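Local coordinates for putative 2,5-diketo-D-gluconic acid reductase B (Sinorhizobium meliloti, PDB 3UP8), which probably reduces methylglyoxal to hydroxyacetone with NADPH, as a TIM-barrel member of the aldo/keto reductase family, at residues 138-143 / 170-175; 145-148 / 154-157. All blocks are in the same frame, centred on the assembly; numbering follows the deposited sequence.

Contact 1 (138-143 / 170-175); sequences ERIGAL and RLSDAP
Helix 136-148 and the chain leaving helix 162-171 come nearest at Ile140 and Ser172, whose CA atoms lie 6.0 Å apart just where Ser172 departs from helical backbone angles. Both helices belong to the outer layer of a TIM barrel, the (beta/alpha)8 fold of aldo/keto reductases, and helix 136-148 here meets its neighbour in the layer at that neighbour's C-terminal end. On the helix 136-148 side the apolar part of the touch is carried by one branched residue, Ile140. Ile140 holds CG2 anti to its own backbone nitrogen (chi1 of CG1 is -66°), which sends this methyl across to the other chain segment, where it settles against Ser172 CB at 3.5 Å. The same methyl lies 3.8 Å from Leu171 O, the carbonyl of the last helical residue, and 4.3 Å from Leu171 CB, so a single carbon spans the end of the helix and the start of the loop. The isoleucine also touches Leu127 of strand 122-127, which ties the helix to the barrel wall, while the side chain of Leu171 also touches Met136 and Ala137 at the start of helix 136-148. No hydrogen bond joins 138-143 directly to 170-175; polar groups are served by Asn144, one residue further along the first helix. Its ND2 bonds to Ile140 O and to Ser172 OG, and its OD1 accepts from Ala174 N, so that one amide pins the turn to the helix beside the apolar touch. Within the turn, Ser172 OG gives its hydrogen to Ala174 O over 2.7 Å, approaching with a C=O...donor angle of 135° and only 16° from the carbonyl plane.

Contact 2 (145-148 / 154-157); sequences EVRN and HIGI
The last turn of helix 136-148 packs beside residues 154-157 of strand 152-158, with Arg147 and His154 closest in backbone at 6.7 Å between CA atoms. The apolar part of Arg147 does most of the touching. Its CB lies 4.1 Å from Ile155 CG2 and its CD 4.2 Å from the same methyl, so the arginine stem passes over one branch of the isoleucine, the two side chains crossing at about a right angle. Ile155 offers that branch because CG2 stands anti to its carbonyl carbon, CG1 having taken the place between N and C (chi1 56°). This is the return half of a beta-alpha-beta unit, strand 122-127, helix 136-148, strand 152-158, in which the helix covers the outer face of the parallel barrel. Extended from CG to NE, the arginine brings NE beside the strand backbone, 4.5 Å from His154 CA, while the rest of the guanidinium points on away from it; His154 CA lies at its edge, near its plane. Arg147 NE also makes a weak hydrogen bond to Arg153 O, and Ala174 packs on the side chain. His154 turns its CB away from the helix, and its side chain meets Leu124 and Ala32.

Contacts 1 and 2 have centres 7 Å apart and share helix 136-148, contact 1 using its earlier turns and contact 2 its last. Along the chain the order is 138-143, 145-148, 154-157, 170-175, so the helix-to-strand contact lies between the two halves of the helix-to-loop one. They meet at Ile155, whose CD1 comes 3.3 Å from Ser172 OG and whose CG2 comes 3.6 Å from Leu143 O. The pair illustrates how neighbouring beta-alpha units of a TIM barrel are packed together: one helix lies on the strand that follows it and against the loop after the next helix.

Contact 1 (138-143 / 170-175)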
loop_
_atom_site.group_PDB
_atom_site.type_symbol
_atom_site.label_atom_id
_atom_site.label_comp_id
_atom_site.label_asym_id
_atom_site.label_seq_id
_atom_site.Cartn_x
_atom_site.Cartn_y
_atom_site.Cartn_z
ATOM N N GLU A 138 -18.210 -11.318 9.344
ATOM C CA GLU A 138 -19.158 -10.639 8.458
ATOM C C GLU A 138 -18.406 -9.801 7.404
ATOM O O GLU A 138 -18.775 -9.798 6.241
ATOM C CB GLU A 138 -20.128 -9.750 9.243
ATOM C CG GLU A 138 -21.212 -9.105 8.371
ATOM C CD GLU A 138 -22.250 -8.304 9.168
ATOM O OE1 GLU A 138 -22.444 -8.580 10.376
ATOM O OE2 GLU A 138 -22.868 -7.378 8.584
ATOM N N ARG A 139 -17.349 -9.105 7.816
ATOM C CA ARG A 139 -16.556 -8.285 6.880
ATOM C C ARG A 139 -15.795 -9.181 5.923
ATOM O O ARG A 139 -15.750 -8.929 4.729
ATOM C CB ARG A 139 -15.576 -7.391 7.632
ATOM C CG ARG A 139 -16.255 -6.429 8.574
ATOM C CD ARG A 139 -15.217 -5.704 9.413
ATOM N NE ARG A 139 -15.139 -6.227 10.768
ATOM C CZ ARG A 139 -14.177 -5.929 11.633
ATOM N NH1 ARG A 139 -13.177 -5.125 11.283
ATOM N NH2 ARG A 139 -14.206 -6.458 12.847
ATOM N N ILE A 140 -15.206 -10.241 6.463
ATOM C CA ILE A 140 -14.425 -11.169 5.655
ATOM C C ILE A 140 -15.370 -11.885 4.694
ATOM O O ILE A 140 -15.020 -12.109 3.527
ATOM C CB ILE A 140 -13.648 -12.192 6.547
ATOM C CG1 ILE A 140 -12.557 -11.504 7.392
ATOM C CG2 ILE A 140 -13.076 -13.321 5.720
ATOM C CD1 ILE A 140 -11.381 -10.889 6.609
ATOM N N GLY A 141 -16.569 -12.229 5.181
ATOM C CA GLY A 141 -17.594 -12.834 4.319
ATOM C C GLY A 141 -17.947 -11.952 3.119
ATOM O O GLY A 141 -18.092 -12.441 1.988
ATOM N N ALA A 142 -18.121 -10.660 3.384
ATOM C CA ALA A 142 -18.440 -9.697 2.323
ATOM C C ALA A 142 -17.275 -9.537 1.343
ATOM O O ALA A 142 -17.513 -9.456 0.144
ATOM C CB ALA A 142 -18.830 -8.380 2.902
ATOM N N LEU A 143 -16.028 -9.526 1.839
ATOM C CA LEU A 143 -14.859 -9.527 0.939
ATOM C C LEU A 143 -14.898 -10.706 -0.017
ATOM O O LEU A 143 -14.710 -10.545 -1.230
ATOM C CB LEU A 143 -13.530 -9.582 1.709
ATOM C CG LEU A 143 -12.888 -8.310 2.249
ATOM C CD1 LEU A 143 -11.645 -8.729 3.070
ATOM C CD2 LEU A 143 -12.516 -7.321 1.128
ATOM N N ARG A 170 -7.532 -17.169 8.732
ATOM C CA ARG A 170 -8.347 -18.316 9.181
ATOM C C ARG A 170 -9.817 -18.257 8.718
ATOM O O ARG A 170 -10.380 -19.269 8.308
ATOM C CB ARG A 170 -8.277 -18.436 10.714
ATOM C CG ARG A 170 -9.058 -19.639 11.310
ATOM C CD ARG A 170 -8.721 -19.869 12.797
ATOM N NE ARG A 170 -8.596 -18.640 13.595
ATOM C CZ ARG A 170 -9.607 -17.898 14.051
ATOM N NH1 ARG A 170 -10.878 -18.212 13.784
ATOM N NH2 ARG A 170 -9.349 -16.812 14.760
ATOM N N LEU A 171 -10.439 -17.088 8.809
ATOM C CA LEU A 171 -11.865 -16.951 8.464
ATOM C C LEU A 171 -12.148 -16.848 6.960
ATOM O O LEU A 171 -13.291 -17.025 6.533
ATOM C CB LEU A 171 -12.467 -15.736 9.172
ATOM C CG LEU A 171 -12.531 -15.804 10.697
ATOM C CD1 LEU A 171 -12.935 -14.457 11.272
ATOM C CD2 LEU A 171 -13.488 -16.925 11.160
ATOM N N SER A 172 -11.118 -16.578 6.162
ATOM C CA SER A 172 -11.324 -16.258 4.733
ATOM C C SER A 172 -11.108 -17.448 3.839
ATOM O O SER A 172 -10.036 -18.046 3.858
ATOM C CB SER A 172 -10.399 -15.117 4.291
ATOM O OG SER A 172 -10.667 -14.742 2.949
ATOM N N ASP A 173 -12.125 -17.766 3.035
ATOM C CA ASP A 173 -12.028 -18.839 2.053
ATOM C C ASP A 173 -10.910 -18.521 1.050
ATOM O O ASP A 173 -10.054 -19.380 0.769
ATOM C CB ASP A 173 -13.378 -19.047 1.354
ATOM C CG ASP A 173 -13.367 -20.224 0.391
ATOM O OD1 ASP A 173 -12.810 -21.281 0.736
ATOM O OD2 ASP A 173 -13.924 -20.093 -0.720
ATOM N N ALA A 174 -10.914 -17.284 0.531
ATOM C CA ALA A 174 -9.849 -16.801 -0.356
ATOM C C ALA A 174 -8.600 -16.395 0.442
ATOM O O ALA A 174 -8.722 -15.944 1.585
ATOM C CB ALA A 174 -10.352 -15.602 -1.182
ATOM N N PRO A 175 -7.397 -16.529 -0.166
ATOM C CA PRO A 175 -6.208 -16.049 0.515
ATOM C C PRO A 175 -6.272 -14.546 0.755
ATOM O O PRO A 175 -6.953 -13.807 0.008
ATOM C CB PRO A 175 -5.058 -16.383 -0.448
ATOM C CG PRO A 175 -5.616 -17.338 -1.445
ATOM C CD PRO A 175 -7.097 -17.074 -1.500
#

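Contact 2 (145-148 / 154-157)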
loop_
_atom_site.group_PDB
_atom_site.type_symbol
_atom_site.label_atom_id
_atom_site.label_comp_id
_atom_site.label_asym_id
_atom_site.label_seq_id
_atom_site.Cartn_x
_atom_site.Cartn_y
_atom_site.Cartn_z
ATOM N N GLU A 145 -17.517 -12.477 -0.879
ATOM C CA GLU A 145 -18.677 -12.371 -1.768
ATOM C C GLU A 145 -18.325 -11.559 -3.015
ATOM O O GLU A 145 -18.542 -12.016 -4.133
ATOM C CB GLU A 145 -19.860 -11.736 -1.056
ATOM C CG GLU A 145 -21.098 -11.553 -1.966
ATOM C CD GLU A 145 -22.312 -11.010 -1.211
ATOM O OE1 GLU A 145 -22.408 -11.264 0.001
ATOM O OE2 GLU A 145 -23.177 -10.330 -1.827
ATOM N N VAL A 146 -17.768 -10.371 -2.827
ATOM C CA VAL A 146 -17.459 -9.521 -3.982
ATOM C C VAL A 146 -16.333 -10.082 -4.847
ATOM O O VAL A 146 -16.301 -9.834 -6.058
ATOM C CB VAL A 146 -17.186 -8.060 -3.585
ATOM C CG1 VAL A 146 -18.444 -7.443 -3.018
ATOM C CG2 VAL A 146 -16.007 -7.946 -2.566
ATOM N N ARG A 147 -15.413 -10.829 -4.232
ATOM C CA ARG A 147 -14.393 -11.553 -4.992
ATOM C C ARG A 147 -15.029 -12.604 -5.903
ATOM O O ARG A 147 -14.733 -12.660 -7.102
ATOM C CB ARG A 147 -13.342 -12.192 -4.069
ATOM C CG ARG A 147 -12.161 -12.816 -4.827
ATOM C CD ARG A 147 -11.091 -13.340 -3.876
ATOM N NE ARG A 147 -10.019 -14.067 -4.573
ATOM C CZ ARG A 147 -10.063 -15.358 -4.916
ATOM N NH1 ARG A 147 -11.133 -16.101 -4.660
ATOM N NH2 ARG A 147 -9.026 -15.915 -5.535
ATOM N N ASN A 148 -15.905 -13.432 -5.339
ATOM C CA ASN A 148 -16.611 -14.462 -6.114
ATOM C C ASN A 148 -17.514 -13.863 -7.198
ATOM O O ASN A 148 -17.722 -14.486 -8.224
ATOM C CB ASN A 148 -17.452 -15.367 -5.199
ATOM C CG ASN A 148 -16.607 -16.298 -4.340
ATOM O OD1 ASN A 148 -15.379 -16.204 -4.301
ATOM N ND2 ASN A 148 -17.271 -17.226 -3.657
ATOM N N HIS A 154 -8.502 -9.769 -5.887
ATOM C CA HIS A 154 -7.790 -10.200 -4.692
ATOM C C HIS A 154 -8.301 -9.404 -3.506
ATOM O O HIS A 154 -8.790 -8.283 -3.666
ATOM C CB HIS A 154 -6.297 -9.964 -4.889
ATOM C CG HIS A 154 -5.769 -10.594 -6.128
ATOM N ND1 HIS A 154 -5.508 -11.943 -6.221
ATOM C CD2 HIS A 154 -5.465 -10.064 -7.335
ATOM C CE1 HIS A 154 -5.078 -12.218 -7.438
ATOM N NE2 HIS A 154 -5.046 -11.095 -8.133
ATOM N N ILE A 155 -8.234 -9.999 -2.321
ATOM C CA ILE A 155 -8.725 -9.337 -1.115
ATOM C C ILE A 155 -7.592 -9.173 -0.083
ATOM O O ILE A 155 -6.644 -9.955 -0.065
ATOM C CB ILE A 155 -9.940 -10.085 -0.495
ATOM C CG1 ILE A 155 -9.610 -11.563 -0.182
ATOM C CG2 ILE A 155 -11.165 -9.988 -1.417
ATOM C CD1 ILE A 155 -10.634 -12.213 0.761
ATOM N N GLY A 156 -7.701 -8.160 0.766
ATOM C CA GLY A 156 -6.723 -7.962 1.819
ATOM C C GLY A 156 -7.196 -7.120 2.975
ATOM O O GLY A 156 -8.400 -6.809 3.102
ATOM N N ILE A 157 -6.232 -6.746 3.819
ATOM C CA ILE A 157 -6.500 -6.020 5.052
ATOM C C ILE A 157 -5.565 -4.839 5.222
ATOM O O ILE A 157 -4.577 -4.709 4.508
ATOM C CB ILE A 157 -6.411 -6.964 6.279
ATOM C CG1 ILE A 157 -5.016 -7.628 6.324
ATOM C CG2 ILE A 157 -7.564 -7.989 6.215
ATOM C CD1 ILE A 157 -4.832 -8.702 7.384
#